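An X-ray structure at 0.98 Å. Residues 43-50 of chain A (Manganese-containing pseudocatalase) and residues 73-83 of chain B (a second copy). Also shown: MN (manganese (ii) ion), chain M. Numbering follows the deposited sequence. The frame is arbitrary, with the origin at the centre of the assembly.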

ATOM      1  N   TYR A  43     -12.561   3.488 -17.725  1.00  6.27           N
ATOM      2  CA  TYR A  43     -13.137   3.373 -19.086  1.00  6.72           C
ATOM      3  C   TYR A  43     -12.087   2.897 -20.061  1.00  6.49           C
ATOM      4  O   TYR A  43     -12.410   2.158 -21.017  1.00  7.05           O
ATOM      5  N   MET A  44     -10.835   3.283 -19.866  1.00  6.49           N
ATOM      6  CA  MET A  44      -9.782   2.838 -20.763  1.00  6.82           C
ATOM      7  C   MET A  44      -9.678   1.325 -20.714  1.00  6.49           C
ATOM      8  O   MET A  44      -9.705   0.642 -21.749  1.00  6.77           O
ATOM      9  N   TYR A  45      -9.502   0.748 -19.502  1.00  6.39           N
ATOM     10  CA  TYR A  45      -9.358  -0.702 -19.412  1.00  6.63           C
ATOM     11  C   TYR A  45     -10.625  -1.422 -19.818  1.00  6.37           C
ATOM     12  O   TYR A  45     -10.557  -2.464 -20.472  1.00  6.72           O
ATOM     13  N   GLN A  46     -11.815  -0.904 -19.438  1.00  6.46           N
ATOM     14  CA  GLN A  46     -13.026  -1.547 -19.921  1.00  6.36           C
ATOM     15  C   GLN A  46     -13.045  -1.581 -21.446  1.00  6.68           C
ATOM     16  O   GLN A  46     -13.474  -2.554 -22.071  1.00  7.23           O
ATOM     17  N   SER A  47     -12.604  -0.474 -22.094  1.00  6.48           N
ATOM     18  CA  SER A  47     -12.608  -0.449 -23.537  1.00  6.71           C
ATOM     19  C   SER A  47     -11.636  -1.475 -24.111  1.00  6.69           C
ATOM     20  O   SER A  47     -11.953  -2.155 -25.102  1.00  7.55           O
ATOM     21  N   PHE A  48     -10.456  -1.625 -23.514  1.00  6.62           N
ATOM     22  CA  PHE A  48      -9.515  -2.648 -23.982  1.00  6.59           C
ATOM     23  C   PHE A  48     -10.147  -4.037 -23.859  1.00  6.66           C
ATOM     24  O   PHE A  48     -10.038  -4.888 -24.752  1.00  7.56           O
ATOM     25  N   ASN A  49     -10.759  -4.261 -22.690  1.00  6.52           N
ATOM     26  CA  ASN A  49     -11.221  -5.596 -22.283  1.00  6.94           C
ATOM     27  C   ASN A  49     -12.609  -5.942 -22.824  1.00  7.25           C
ATOM     28  O   ASN A  49     -13.115  -7.031 -22.557  1.00  9.23           O
ATOM     29  N   PHE A  50     -13.213  -5.060 -23.609  1.00  7.43           N
ATOM     30  CA  PHE A  50     -14.603  -5.199 -24.031  1.00  7.45           C
ATOM     31  C   PHE A  50     -14.764  -6.410 -24.926  1.00  7.49           C
ATOM     32  O   PHE A  50     -14.067  -6.552 -25.926  1.00  8.24           O
TER
ATOM     33  N   HIS B  73       0.689   1.843 -26.332  1.00  7.21           N
ATOM     34  CA  HIS B  73       1.393   0.689 -25.787  1.00  7.01           C
ATOM     35  C   HIS B  73       0.651   0.050 -24.628  1.00  7.06           C
ATOM     36  O   HIS B  73       0.648  -1.180 -24.566  1.00  7.62           O
ATOM     37  N   ILE B  74       0.035   0.823 -23.741  1.00  7.10           N
ATOM     38  CA  ILE B  74      -0.815   0.140 -22.740  1.00  6.99           C
ATOM     39  C   ILE B  74      -1.922  -0.633 -23.452  1.00  6.64           C
ATOM     40  O   ILE B  74      -2.271  -1.742 -23.067  1.00  7.04           O
ATOM     41  N   GLU B  75      -2.454  -0.040 -24.527  1.00  6.67           N
ATOM     42  CA  GLU B  75      -3.506  -0.720 -25.309  1.00  6.72           C
ATOM     43  C   GLU B  75      -2.985  -2.015 -25.895  1.00  6.73           C
ATOM     44  O   GLU B  75      -3.656  -3.063 -25.879  1.00  7.23           O
ATOM     45  N   LEU B  76      -1.772  -1.980 -26.490  1.00  6.85           N
ATOM     46  CA  LEU B  76      -1.204  -3.159 -27.153  1.00  6.92           C
ATOM     47  C   LEU B  76      -0.897  -4.265 -26.147  1.00  6.88           C
ATOM     48  O   LEU B  76      -1.120  -5.450 -26.414  1.00  7.22           O
ATOM     49  N   VAL B  77      -0.317  -3.901 -24.975  1.00  6.62           N
ATOM     50  CA  VAL B  77      -0.003  -4.918 -23.975  1.00  6.55           C
ATOM     51  C   VAL B  77      -1.290  -5.490 -23.400  1.00  6.45           C
ATOM     52  O   VAL B  77      -1.389  -6.703 -23.210  1.00  6.76           O
ATOM     53  N   ALA B  78      -2.305  -4.648 -23.142  1.00  6.75           N
ATOM     54  CA  ALA B  78      -3.580  -5.167 -22.673  1.00  6.72           C
ATOM     55  C   ALA B  78      -4.165  -6.154 -23.695  1.00  6.58           C
ATOM     56  O   ALA B  78      -4.691  -7.203 -23.318  1.00  7.19           O
ATOM     57  N   ALA B  79      -4.077  -5.830 -24.995  1.00  6.73           N
ATOM     58  CA  ALA B  79      -4.604  -6.746 -26.041  1.00  7.02           C
ATOM     59  C   ALA B  79      -3.868  -8.077 -26.017  1.00  6.77           C
ATOM     60  O   ALA B  79      -4.460  -9.114 -26.300  1.00  7.37           O
ATOM     61  N   THR B  80      -2.567  -8.025 -25.749  1.00  6.99           N
ATOM     62  CA  THR B  80      -1.767  -9.240 -25.676  1.00  7.10           C
ATOM     63  C   THR B  80      -2.222 -10.122 -24.505  1.00  6.84           C
ATOM     64  O   THR B  80      -2.435 -11.331 -24.640  1.00  7.47           O
ATOM     65  N   ILE B  81      -2.372  -9.500 -23.327  1.00  6.90           N
ATOM     66  CA  ILE B  81      -2.878 -10.223 -22.161  1.00  7.07           C
ATOM     67  C   ILE B  81      -4.261 -10.775 -22.435  1.00  6.76           C
ATOM     68  O   ILE B  81      -4.542 -11.954 -22.126  1.00  7.45           O
ATOM     69  N   ASN B  82      -5.137  -9.969 -23.029  1.00  6.81           N
ATOM     70  CA  ASN B  82      -6.484 -10.427 -23.308  1.00  6.70           C
ATOM     71  C   ASN B  82      -6.465 -11.619 -24.282  1.00  7.04           C
ATOM     72  O   ASN B  82      -7.299 -12.514 -24.182  1.00  7.96           O
ATOM     73  N   SER B  83      -5.560 -11.573 -25.247  1.00  7.14           N
ATOM     74  CA  SER B  83      -5.401 -12.684 -26.187  1.00  7.63           C
ATOM     75  C   SER B  83      -5.046 -13.958 -25.461  1.00  7.67           C
ATOM     76  O   SER B  83      -5.592 -15.035 -25.763  1.00  8.87           O
TER

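Both stretches are mainly helical, and the axes of the two helices approach to 9.8 Å, with N-to-C directions 46° apart. At that separation side chains must fill the gap, and together the stretches bury 339 Å², of which F48(A) contributes the largest share, 91 Å². Its CA-to-CB bond points toward chain B, and chi1 of -59° (m) lays the ring against the chain B helix.

Taken in sequence order, chain B begins with a residue that has no part in the packing. H73(B), chi1 m, is out of reach of the chain A stretch; its ND1 binds the manganese ion MN at 2.2 Å. The oxygen atoms of water 3 and water 2 are also ligands, and atoms elsewhere in the structure supply the rest of the coordination.

I74(B) points toward chain A. With chi1 at 64° (p) and chi2 at 161° (t), it carries CD1 out to a meeting point of three chain A residues. I74(B) CD1 lies 3.9 Å from F48(A) CE2, near the plane of the ring and therefore at its edge. I74(B) CD1 is 4.4 Å from CG of M44(A), which also points toward chain B, with a t, p, p side chain. The third neighbour is Y45(A), whose CA-to-CB bond runs sideways but whose m side chain brings its end nearer: Y45(A) OH is 4.3 Å from I74(B) CD1. That hydroxyl is buried by the contact and has no polar partner in the model.

E75(B) engages a face of the same ring. Its CA sits 3.8 Å from the F48(A) ring centroid and 20° off the ring normal, the geometry of a CH-pi contact. The side chain leaves sideways with chi1 and chi2 both t, and its aliphatic part follows the ring, E75(B) CG lying 3.6 Å from F48(A) CE1. The carboxylate atom OE1 is hydrogen-bonded elsewhere in the structure.

L76(B) points away and V77(B) is out of reach, so the next contact comes at A78(B), one turn after I74(B). Its CB points toward chain A and reaches F48(A) CD2 at 3.6 Å, an apolar contact made obliquely to the ring.

A79(B), T80(B) and I81(B) add no contact. T80(B), chi1 m, turns its hydroxyl back to its own helix, OG1 donating to L76(B) O at 2.9 Å.

N82(B), a turn beyond A78(B), points toward chain A with chi1 at -70° (m) and gives the interface its polar end. Water 1 bridges the helices here: it donates to F48(A) O at 2.8 Å and accepts from N82(B) ND2 at 3.2 Å. The side chain of N49(A) also approaches this asparagine, but its amide is probably turned over in the model, so the polar pairing between the two side chains remains open.

S83(B) again faces its own helix, OG donating to A79(B) O at 2.8 Å.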

ATOM      1  CB  TYR A  43     -13.749   4.692 -19.493  1.00  6.77           C
ATOM      2  CG  TYR A  43     -14.699   5.264 -18.483  1.00  6.81           C
ATOM      3  CD1 TYR A  43     -15.395   4.502 -17.526  1.00  7.15           C
ATOM      4  CD2 TYR A  43     -14.900   6.643 -18.444  1.00  6.67           C
ATOM      5  CE1 TYR A  43     -16.159   5.093 -16.552  1.00  7.30           C
ATOM      6  CE2 TYR A  43     -15.700   7.258 -17.498  1.00  6.95           C
ATOM      7  CZ  TYR A  43     -16.325   6.458 -16.524  1.00  7.14           C
ATOM      8  OH  TYR A  43     -17.080   7.003 -15.529  1.00  8.08           O
ATOM      9  CB  MET A  44      -8.473   3.488 -20.412  1.00  7.53           C
ATOM     10  CG  MET A  44      -7.453   3.376 -21.418  1.00 10.53           C
ATOM     11  SD  MET A  44      -7.825   4.142 -23.014  1.00 12.49           S
ATOM     12  CE  MET A  44      -7.746   5.560 -22.655  1.00 14.38           C
ATOM     13  CB  TYR A  45      -8.842  -1.122 -18.041  1.00  7.35           C
ATOM     14  CG  TYR A  45      -7.351  -0.936 -17.948  1.00  8.49           C
ATOM     15  CD1 TYR A  45      -6.469  -1.967 -18.221  1.00 14.41           C
ATOM     16  CD2 TYR A  45      -6.774   0.287 -17.665  1.00  8.24           C
ATOM     17  CE1 TYR A  45      -5.125  -1.779 -18.218  1.00 19.01           C
ATOM     18  CE2 TYR A  45      -5.400   0.517 -17.664  1.00  9.81           C
ATOM     19  CZ  TYR A  45      -4.587  -0.574 -17.946  1.00 14.27           C
ATOM     20  OH  TYR A  45      -3.205  -0.413 -17.919  1.00 18.87           O
ATOM     21  CB  GLN A  46     -14.283  -0.831 -19.404  1.00  6.70           C
ATOM     22  CG  GLN A  46     -14.504  -1.068 -17.915  1.00  6.66           C
ATOM     23  CD  GLN A  46     -15.557  -0.131 -17.376  1.00  8.26           C
ATOM     24  OE1 GLN A  46     -16.283   0.479 -18.158  1.00 13.03           O
ATOM     25  NE2 GLN A  46     -15.668  -0.002 -16.065  1.00  8.98           N
ATOM     26  CB  SER A  47     -12.347   0.951 -24.074  1.00  7.16           C
ATOM     27  OG  SER A  47     -10.998   1.389 -24.025  1.00  7.26           O
ATOM     28  CB  PHE A  48      -8.211  -2.609 -23.180  1.00  6.95           C
ATOM     29  CG  PHE A  48      -7.447  -1.297 -23.225  1.00  7.25           C
ATOM     30  CD1 PHE A  48      -7.610  -0.366 -24.236  1.00  7.18           C
ATOM     31  CD2 PHE A  48      -6.498  -1.056 -22.235  1.00  7.93           C
ATOM     32  CE1 PHE A  48      -6.851   0.792 -24.257  1.00  8.28           C
ATOM     33  CE2 PHE A  48      -5.732   0.106 -22.271  1.00  8.94           C
ATOM     34  CZ  PHE A  48      -5.910   1.021 -23.268  1.00  9.18           C
ATOM     35  CB  ASN A  49     -11.245  -5.635 -20.759  1.00  7.10           C
ATOM     36  CG  ASN A  49      -9.858  -5.510 -20.132  1.00  6.84           C
ATOM     37  OD1 ASN A  49      -9.827  -5.228 -18.840  1.00  8.51           O
ATOM     38  ND2 ASN A  49      -8.838  -5.726 -20.803  1.00  6.18           N
ATOM     39  CB  PHE A  50     -14.997  -3.889 -24.758  1.00  7.52           C
ATOM     40  CG  PHE A  50     -16.470  -3.704 -24.939  1.00  7.32           C
ATOM     41  CD1 PHE A  50     -17.167  -4.387 -25.950  1.00  8.26           C
ATOM     42  CD2 PHE A  50     -17.170  -2.842 -24.134  1.00  8.09           C
ATOM     43  CE1 PHE A  50     -18.532  -4.177 -26.145  1.00  9.84           C
ATOM     44  CE2 PHE A  50     -18.537  -2.636 -24.331  1.00  8.82           C
ATOM     45  CZ  PHE A  50     -19.197  -3.296 -25.329  1.00  9.83           C
TER
ATOM     46  CB  HIS B  73       2.812   1.043 -25.389  1.00  7.20           C
ATOM     47  CG  HIS B  73       3.680   1.439 -26.545  1.00  7.35           C
ATOM     48  ND1 HIS B  73       5.025   1.665 -26.364  1.00  7.93           N
ATOM     49  CD2 HIS B  73       3.365   1.686 -27.845  1.00  8.63           C
ATOM     50  CE1 HIS B  73       5.495   2.026 -27.553  1.00  8.58           C
ATOM     51  NE2 HIS B  73       4.532   2.048 -28.462  1.00  9.14           N
ATOM     52  CB  ILE B  74      -1.355   1.051 -21.611  1.00  7.14           C
ATOM     53  CG1 ILE B  74      -2.296   2.154 -22.049  1.00  7.73           C
ATOM     54  CG2 ILE B  74      -0.214   1.599 -20.757  1.00  8.98           C
ATOM     55  CD1 ILE B  74      -3.139   2.724 -20.900  1.00  8.35           C
ATOM     56  CB  GLU B  75      -3.953   0.268 -26.406  1.00  7.36           C
ATOM     57  CG  GLU B  75      -5.084  -0.237 -27.256  1.00  7.71           C
ATOM     58  CD  GLU B  75      -5.487   0.663 -28.410  1.00  8.02           C
ATOM     59  OE1 GLU B  75      -4.672   1.576 -28.771  1.00  8.66           O
ATOM     60  OE2 GLU B  75      -6.588   0.435 -28.950  1.00  9.04           O
ATOM     61  CB  LEU B  76       0.053  -2.742 -27.917  1.00  7.26           C
ATOM     62  CG  LEU B  76       0.660  -3.818 -28.818  1.00  7.96           C
ATOM     63  CD1 LEU B  76      -0.284  -4.138 -29.997  1.00 10.34           C
ATOM     64  CD2 LEU B  76       2.008  -3.386 -29.347  1.00  9.07           C
ATOM     65  CB  VAL B  77       0.952  -4.375 -22.903  1.00  6.78           C
ATOM     66  CG1 VAL B  77       1.240  -5.475 -21.877  1.00  7.99           C
ATOM     67  CG2 VAL B  77       2.260  -3.893 -23.530  1.00  7.47           C
ATOM     68  CB  ALA B  78      -4.558  -4.041 -22.385  1.00  7.26           C
ATOM     69  CB  ALA B  79      -4.510  -6.101 -27.408  1.00  7.60           C
ATOM     70  CB  THR B  80      -0.282  -8.863 -25.538  1.00  7.58           C
ATOM     71  OG1 THR B  80       0.132  -8.088 -26.667  1.00  8.62           O
ATOM     72  CG2 THR B  80       0.598 -10.115 -25.453  1.00  8.82           C
ATOM     73  CB  ILE B  81      -2.826  -9.279 -20.931  1.00  6.89           C
ATOM     74  CG1 ILE B  81      -1.377  -9.024 -20.538  1.00  7.59           C
ATOM     75  CG2 ILE B  81      -3.647  -9.861 -19.779  1.00  7.90           C
ATOM     76  CD1 ILE B  81      -1.216  -7.793 -19.675  1.00  8.13           C
ATOM     77  CB  ASN B  82      -7.342  -9.282 -23.829  1.00  7.05           C
ATOM     78  CG  ASN B  82      -7.643  -8.273 -22.726  1.00  6.89           C
ATOM     79  OD1 ASN B  82      -7.622  -8.622 -21.540  1.00  7.85           O
ATOM     80  ND2 ASN B  82      -7.946  -7.050 -23.121  1.00  7.38           N
ATOM     81  CB  SER B  83      -4.358 -12.341 -27.233  1.00  7.82           C
ATOM     82  OG  SER B  83      -4.721 -11.301 -28.107  1.00  8.50           O
TER
HETATM   83 MN    MN M1305       6.227   1.734 -24.500  1.00  7.81          MN
HETATM   84  O   HOH W   1      -7.719  -5.722 -26.026  1.00  8.84           O
HETATM   85  O   HOH W   2       7.574   0.108 -25.147  0.20 11.08           O
HETATM   86  O   HOH W   3       7.456   2.572 -23.088  0.20  7.92           O